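Local coordinates for KmHsv2 (Kluyveromyces marxianus, PDB 3VU4), which probably binds phosphoinositides on membranes as a seven-bladed beta-propeller of the PROPPIN family, related to the autophagy protein Atg18, at residues Gly140-Phe145 with Lys199-Asn204; Leu149-Asn154 with Ile161-Leu166. All coordinates share one frame; numbering follows the deposited sequence.

Contact 1: Gly140-Phe145 with Lys199-Asn204; sequences GGVCEF and KMVRLN
Neighbouring blades of a beta-propeller meet here through their innermost strands: 142-146 opens one blade and 198-203 the next. Residues 142-145 and 199-203 run the same way at 15°, their axes 6.6 Å apart at closest approach, a spacing filled by side chains. Glu144 has the largest share of the junction. Its CB rests against a methyl of the facing strand, 3.9 Å from Val201 CG2. CG, anti to the backbone N (chi1 -153°), leads toward the carbonyl O of Val201, and a bend at chi2 turns the carboxylate along the strand toward Leu203. OE1 takes the backbone N-H of Leu203 on its syn lone pair, with 2.6 Å between Leu203 N and Glu144 OE1 and a bent N-H...O angle of 137°, while Leu203 CG lies beside the same oxygen. Glu144 OE2 lies 3.9 Å from Leu203 CB. An alanine here would remove the carboxylate and probably cost the backbone N-H of Leu203 this inter-blade partner. Arg202 points away, forming a salt bridge with Asp245 of the following blade and, through NH1, a hydrogen bond to Val201 O. At the far end Val142 CG1 meets Val201 CG2 at 4.0 Å.

Contact 2: Leu149-Asn154 with Ile161-Leu166; sequences LLVYSN and IHITKL
Four backbone hydrogen bonds join 149-154 to 161-166, two at each hydrogen-bonded pair. Leu150 and Thr164 exchange theirs, the one from Leu150 N to Thr164 O being nearly straight at 171°; Tyr152 and His162 do the same, with 2.9 Å from His162 N to Tyr152 O. CA-H groups of Val151 and Ile163 between the pairs, and of Ile161 beyond them, point at carbonyl oxygens of the opposite strand. This antiparallel beta-hairpin forms the second and third strands of a four-stranded propeller blade. One face carries apolar contacts among Leu149, Val151, Ile161 and Ile163: Leu149 CG lies 3.6 Å from Ile163 CG2, and Val151 CG1 meets Ile161 CD1 at 3.8 Å. On the other, Leu150 lies beside Thr164, and Tyr152, its CG flanked by both backbone N and carbonyl carbon (chi1 60°), turns one ring face to His162 CB, which makes a CH-pi contact toward the ring's rim, 3.5 Å from Tyr152 CZ. The two rings are nearly parallel, 17° apart, but offset enough to share little face. Beyond them Asn154 ND2 donates to His162 NE2 at 2.9 Å, while Asn154 OD1 accepts the backbone N-H groups of Phe156 and Asn157.

Contact 1 and contact 2 have their centres about 8 Å apart. Contact 2 and the first half of contact 1 lie in one blade, in which strands 142-146, 149-154, 161-165 and 189-191 follow one another in chain order. Contact 1 joins the first strand of that blade to that of the next, so 149-154 and 161-166 fall in sequence between its two halves. Strands 142-146 and 149-154 are neighbours, and probable hydrogen bonds from Ser153 N to Val142 O (2.7 Å) and from Glu144 N to Val151 O (2.8 Å) tie the contacts together. The pair illustrates how a propeller is built: backbone pairing within each blade, side-chain packing and occasional polar bonds between successive blades.

Contact 1: Gly140-Phe145 with Lys199-Asn204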
loop_
_atom_site.group_PDB
_atom_site.type_symbol
_atom_site.label_atom_id
_atom_site.label_comp_id
_atom_site.label_asym_id
_atom_site.label_seq_id
_atom_site.Cartn_x
_atom_site.Cartn_y
_atom_site.Cartn_z
ATOM N N GLY A 140 8.059 -6.768 15.000
ATOM C CA GLY A 140 9.402 -6.285 14.737
ATOM C C GLY A 140 9.535 -5.090 13.812
ATOM O O GLY A 140 10.568 -4.928 13.178
ATOM N N GLY A 141 8.503 -4.259 13.714
ATOM C CA GLY A 141 8.598 -3.093 12.854
ATOM C C GLY A 141 7.702 -3.045 11.627
ATOM O O GLY A 141 7.351 -1.962 11.155
ATOM N N VAL A 142 7.324 -4.203 11.102
ATOM C CA VAL A 142 6.471 -4.244 9.921
ATOM C C VAL A 142 5.069 -4.768 10.217
ATOM O O VAL A 142 4.898 -5.780 10.893
ATOM C CB VAL A 142 7.087 -5.145 8.837
ATOM C CG1 VAL A 142 6.230 -5.114 7.585
ATOM C CG2 VAL A 142 8.513 -4.698 8.539
ATOM N N CYS A 143 4.056 -4.083 9.712
ATOM C CA CYS A 143 2.705 -4.562 9.913
ATOM C C CYS A 143 1.729 -3.911 8.956
ATOM O O CYS A 143 1.813 -2.722 8.667
ATOM C CB CYS A 143 2.260 -4.341 11.359
ATOM S SG CYS A 143 1.547 -2.743 11.707
ATOM N N GLU A 144 0.813 -4.710 8.443
ATOM C CA GLU A 144 -0.186 -4.203 7.532
ATOM C C GLU A 144 -1.525 -4.770 7.961
ATOM O O GLU A 144 -1.614 -5.890 8.463
ATOM C CB GLU A 144 0.107 -4.631 6.091
ATOM C CG GLU A 144 -0.467 -3.664 5.059
ATOM C CD GLU A 144 -0.997 -4.356 3.823
ATOM O OE1 GLU A 144 -0.422 -5.386 3.423
ATOM O OE2 GLU A 144 -1.985 -3.865 3.240
ATOM N N PHE A 145 -2.567 -3.976 7.787
ATOM C CA PHE A 145 -3.896 -4.418 8.138
ATOM C C PHE A 145 -4.818 -4.061 7.002
ATOM O O PHE A 145 -4.856 -2.915 6.564
ATOM C CB PHE A 145 -4.393 -3.740 9.406
ATOM C CG PHE A 145 -5.791 -4.119 9.761
ATOM C CD1 PHE A 145 -6.080 -5.406 10.203
ATOM C CD2 PHE A 145 -6.835 -3.217 9.588
ATOM C CE1 PHE A 145 -7.394 -5.796 10.469
ATOM C CE2 PHE A 145 -8.152 -3.594 9.850
ATOM C CZ PHE A 145 -8.432 -4.889 10.290
ATOM N N LYS A 199 11.388 -5.786 4.344
ATOM C CA LYS A 199 11.283 -4.390 3.959
ATOM C C LYS A 199 9.847 -3.908 4.132
ATOM O O LYS A 199 9.600 -2.878 4.768
ATOM C CB LYS A 199 11.730 -4.217 2.506
ATOM C CG LYS A 199 11.653 -2.785 1.986
ATOM C CD LYS A 199 12.408 -1.835 2.884
ATOM C CE LYS A 199 12.454 -0.442 2.296
ATOM N NZ LYS A 199 12.918 0.531 3.323
ATOM N N MET A 200 8.906 -4.655 3.562
ATOM C CA MET A 200 7.484 -4.325 3.657
ATOM C C MET A 200 6.637 -5.512 3.223
ATOM O O MET A 200 7.127 -6.399 2.521
ATOM C CB MET A 200 7.145 -3.138 2.760
ATOM C CG MET A 200 7.398 -3.397 1.290
ATOM S SD MET A 200 6.856 -2.034 0.252
ATOM C CE MET A 200 8.347 -1.087 0.220
ATOM N N VAL A 201 5.376 -5.537 3.650
ATOM C CA VAL A 201 4.472 -6.611 3.247
ATOM C C VAL A 201 3.221 -5.979 2.664
ATOM O O VAL A 201 2.828 -4.887 3.061
ATOM C CB VAL A 201 4.100 -7.562 4.420
ATOM C CG1 VAL A 201 5.371 -8.194 4.994
ATOM C CG2 VAL A 201 3.320 -6.833 5.472
ATOM N N ARG A 202 2.604 -6.658 1.705
ATOM C CA ARG A 202 1.421 -6.112 1.064
ATOM C C ARG A 202 0.337 -7.143 0.781
ATOM O O ARG A 202 0.580 -8.165 0.128
ATOM C CB ARG A 202 1.828 -5.430 -0.244
ATOM C CG ARG A 202 2.708 -4.195 -0.062
ATOM C CD ARG A 202 1.873 -2.988 0.355
ATOM N NE ARG A 202 2.662 -1.760 0.398
ATOM C CZ ARG A 202 3.485 -1.418 1.386
ATOM N NH1 ARG A 202 3.638 -2.199 2.445
ATOM N NH2 ARG A 202 4.175 -0.293 1.304
ATOM N N LEU A 203 -0.863 -6.856 1.279
ATOM C CA LEU A 203 -2.024 -7.709 1.080
ATOM C C LEU A 203 -2.710 -7.316 -0.223
ATOM O O LEU A 203 -2.725 -6.137 -0.587
ATOM C CB LEU A 203 -3.015 -7.535 2.230
ATOM C CG LEU A 203 -2.632 -8.104 3.596
ATOM C CD1 LEU A 203 -3.626 -7.629 4.645
ATOM C CD2 LEU A 203 -2.598 -9.624 3.534
ATOM N N ASN A 204 -3.258 -8.299 -0.937
ATOM C CA ASN A 204 -3.976 -7.997 -2.166
ATOM C C ASN A 204 -5.408 -7.612 -1.769
ATOM O O ASN A 204 -5.793 -7.758 -0.606
ATOM C CB ASN A 204 -3.929 -9.188 -3.149
ATOM C CG ASN A 204 -4.601 -10.456 -2.611
ATOM O OD1 ASN A 204 -4.905 -10.577 -1.420
ATOM N ND2 ASN A 204 -4.812 -11.422 -3.503
#

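Contact 2: Leu149-Asn154 with Ile161-Leu166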
loop_
_atom_site.group_PDB
_atom_site.type_symbol
_atom_site.label_atom_id
_atom_site.label_comp_id
_atom_site.label_asym_id
_atom_site.label_seq_id
_atom_site.Cartn_x
_atom_site.Cartn_y
_atom_site.Cartn_z
ATOM N N LEU A 149 -7.665 -8.598 8.027
ATOM C CA LEU A 149 -6.497 -9.437 8.254
ATOM C C LEU A 149 -5.286 -8.621 8.728
ATOM O O LEU A 149 -4.969 -7.576 8.161
ATOM C CB LEU A 149 -6.164 -10.180 6.961
ATOM C CG LEU A 149 -5.466 -11.533 7.047
ATOM C CD1 LEU A 149 -6.318 -12.493 7.856
ATOM C CD2 LEU A 149 -5.248 -12.083 5.637
ATOM N N LEU A 150 -4.614 -9.099 9.770
ATOM C CA LEU A 150 -3.445 -8.406 10.302
ATOM C C LEU A 150 -2.178 -9.210 10.026
ATOM O O LEU A 150 -2.103 -10.401 10.356
ATOM C CB LEU A 150 -3.578 -8.198 11.814
ATOM C CG LEU A 150 -2.509 -7.345 12.512
ATOM C CD1 LEU A 150 -2.738 -5.860 12.183
ATOM C CD2 LEU A 150 -2.573 -7.558 14.034
ATOM N N VAL A 151 -1.194 -8.561 9.409
ATOM C CA VAL A 151 0.084 -9.199 9.106
ATOM C C VAL A 151 1.157 -8.378 9.799
ATOM O O VAL A 151 1.216 -7.162 9.630
ATOM C CB VAL A 151 0.385 -9.210 7.586
ATOM C CG1 VAL A 151 1.717 -9.893 7.329
ATOM C CG2 VAL A 151 -0.724 -9.928 6.834
ATOM N N TYR A 152 1.997 -9.029 10.595
ATOM C CA TYR A 152 3.053 -8.309 11.289
ATOM C C TYR A 152 4.357 -9.083 11.401
ATOM O O TYR A 152 4.379 -10.304 11.454
ATOM C CB TYR A 152 2.591 -7.868 12.684
ATOM C CG TYR A 152 2.193 -8.990 13.612
ATOM C CD1 TYR A 152 0.890 -9.493 13.616
ATOM C CD2 TYR A 152 3.121 -9.554 14.485
ATOM C CE1 TYR A 152 0.527 -10.529 14.467
ATOM C CE2 TYR A 152 2.769 -10.586 15.341
ATOM C CZ TYR A 152 1.472 -11.072 15.327
ATOM O OH TYR A 152 1.130 -12.113 16.160
ATOM N N SER A 153 5.443 -8.331 11.417
ATOM C CA SER A 153 6.803 -8.845 11.521
ATOM C C SER A 153 7.002 -9.486 12.905
ATOM O O SER A 153 6.500 -8.969 13.908
ATOM C CB SER A 153 7.766 -7.655 11.351
ATOM O OG SER A 153 9.088 -8.052 11.060
ATOM N N ASN A 154 7.714 -10.609 12.972
ATOM C CA ASN A 154 7.959 -11.224 14.275
ATOM C C ASN A 154 8.977 -10.353 15.008
ATOM O O ASN A 154 9.866 -9.773 14.388
ATOM C CB ASN A 154 8.495 -12.651 14.145
ATOM C CG ASN A 154 8.853 -13.264 15.504
ATOM O OD1 ASN A 154 10.028 -13.320 15.899
ATOM N ND2 ASN A 154 7.833 -13.711 16.231
ATOM N N ILE A 161 6.854 -13.420 9.346
ATOM C CA ILE A 161 5.596 -12.717 9.567
ATOM C C ILE A 161 4.502 -13.619 10.123
ATOM O O ILE A 161 4.529 -14.835 9.953
ATOM C CB ILE A 161 5.049 -12.039 8.289
ATOM C CG1 ILE A 161 4.862 -13.063 7.169
ATOM C CG2 ILE A 161 5.961 -10.919 7.878
ATOM C CD1 ILE A 161 4.188 -12.485 5.938
ATOM N N HIS A 162 3.546 -12.994 10.798
ATOM C CA HIS A 162 2.416 -13.677 11.410
ATOM C C HIS A 162 1.155 -13.083 10.788
ATOM O O HIS A 162 1.036 -11.866 10.672
ATOM C CB HIS A 162 2.400 -13.421 12.924
ATOM C CG HIS A 162 3.599 -13.956 13.645
ATOM N ND1 HIS A 162 3.610 -15.191 14.259
ATOM C CD2 HIS A 162 4.838 -13.438 13.823
ATOM C CE1 HIS A 162 4.804 -15.410 14.783
ATOM N NE2 HIS A 162 5.568 -14.362 14.532
ATOM N N ILE A 163 0.225 -13.941 10.377
ATOM C CA ILE A 163 -1.030 -13.482 9.785
ATOM C C ILE A 163 -2.153 -13.865 10.742
ATOM O O ILE A 163 -2.267 -15.023 11.147
ATOM C CB ILE A 163 -1.301 -14.159 8.416
ATOM C CG1 ILE A 163 -0.149 -13.869 7.456
ATOM C CG2 ILE A 163 -2.635 -13.665 7.840
ATOM C CD1 ILE A 163 -0.274 -14.592 6.132
ATOM N N THR A 164 -2.981 -12.903 11.113
ATOM C CA THR A 164 -4.067 -13.211 12.028
ATOM C C THR A 164 -5.359 -12.519 11.641
ATOM O O THR A 164 -5.349 -11.377 11.186
ATOM C CB THR A 164 -3.695 -12.841 13.491
ATOM O OG1 THR A 164 -4.809 -13.117 14.346
ATOM C CG2 THR A 164 -3.333 -11.376 13.611
ATOM N N LYS A 165 -6.471 -13.222 11.813
ATOM C CA LYS A 165 -7.779 -12.674 11.477
ATOM C C LYS A 165 -8.307 -11.849 12.640
ATOM O O LYS A 165 -8.097 -12.189 13.799
ATOM C CB LYS A 165 -8.764 -13.803 11.169
ATOM C CG LYS A 165 -8.263 -14.813 10.145
ATOM C CD LYS A 165 -9.241 -15.979 10.005
ATOM C CE LYS A 165 -8.706 -17.064 9.073
ATOM N NZ LYS A 165 -9.604 -18.259 9.050
ATOM N N LEU A 166 -8.985 -10.756 12.329
ATOM C CA LEU A 166 -9.537 -9.915 13.373
ATOM C C LEU A 166 -11.055 -9.953 13.294
ATOM O O LEU A 166 -11.673 -9.252 12.486
ATOM C CB LEU A 166 -9.036 -8.480 13.223
ATOM C CG LEU A 166 -8.291 -7.922 14.436
ATOM C CD1 LEU A 166 -7.121 -8.823 14.779
ATOM C CD2 LEU A 166 -7.812 -6.519 14.135
#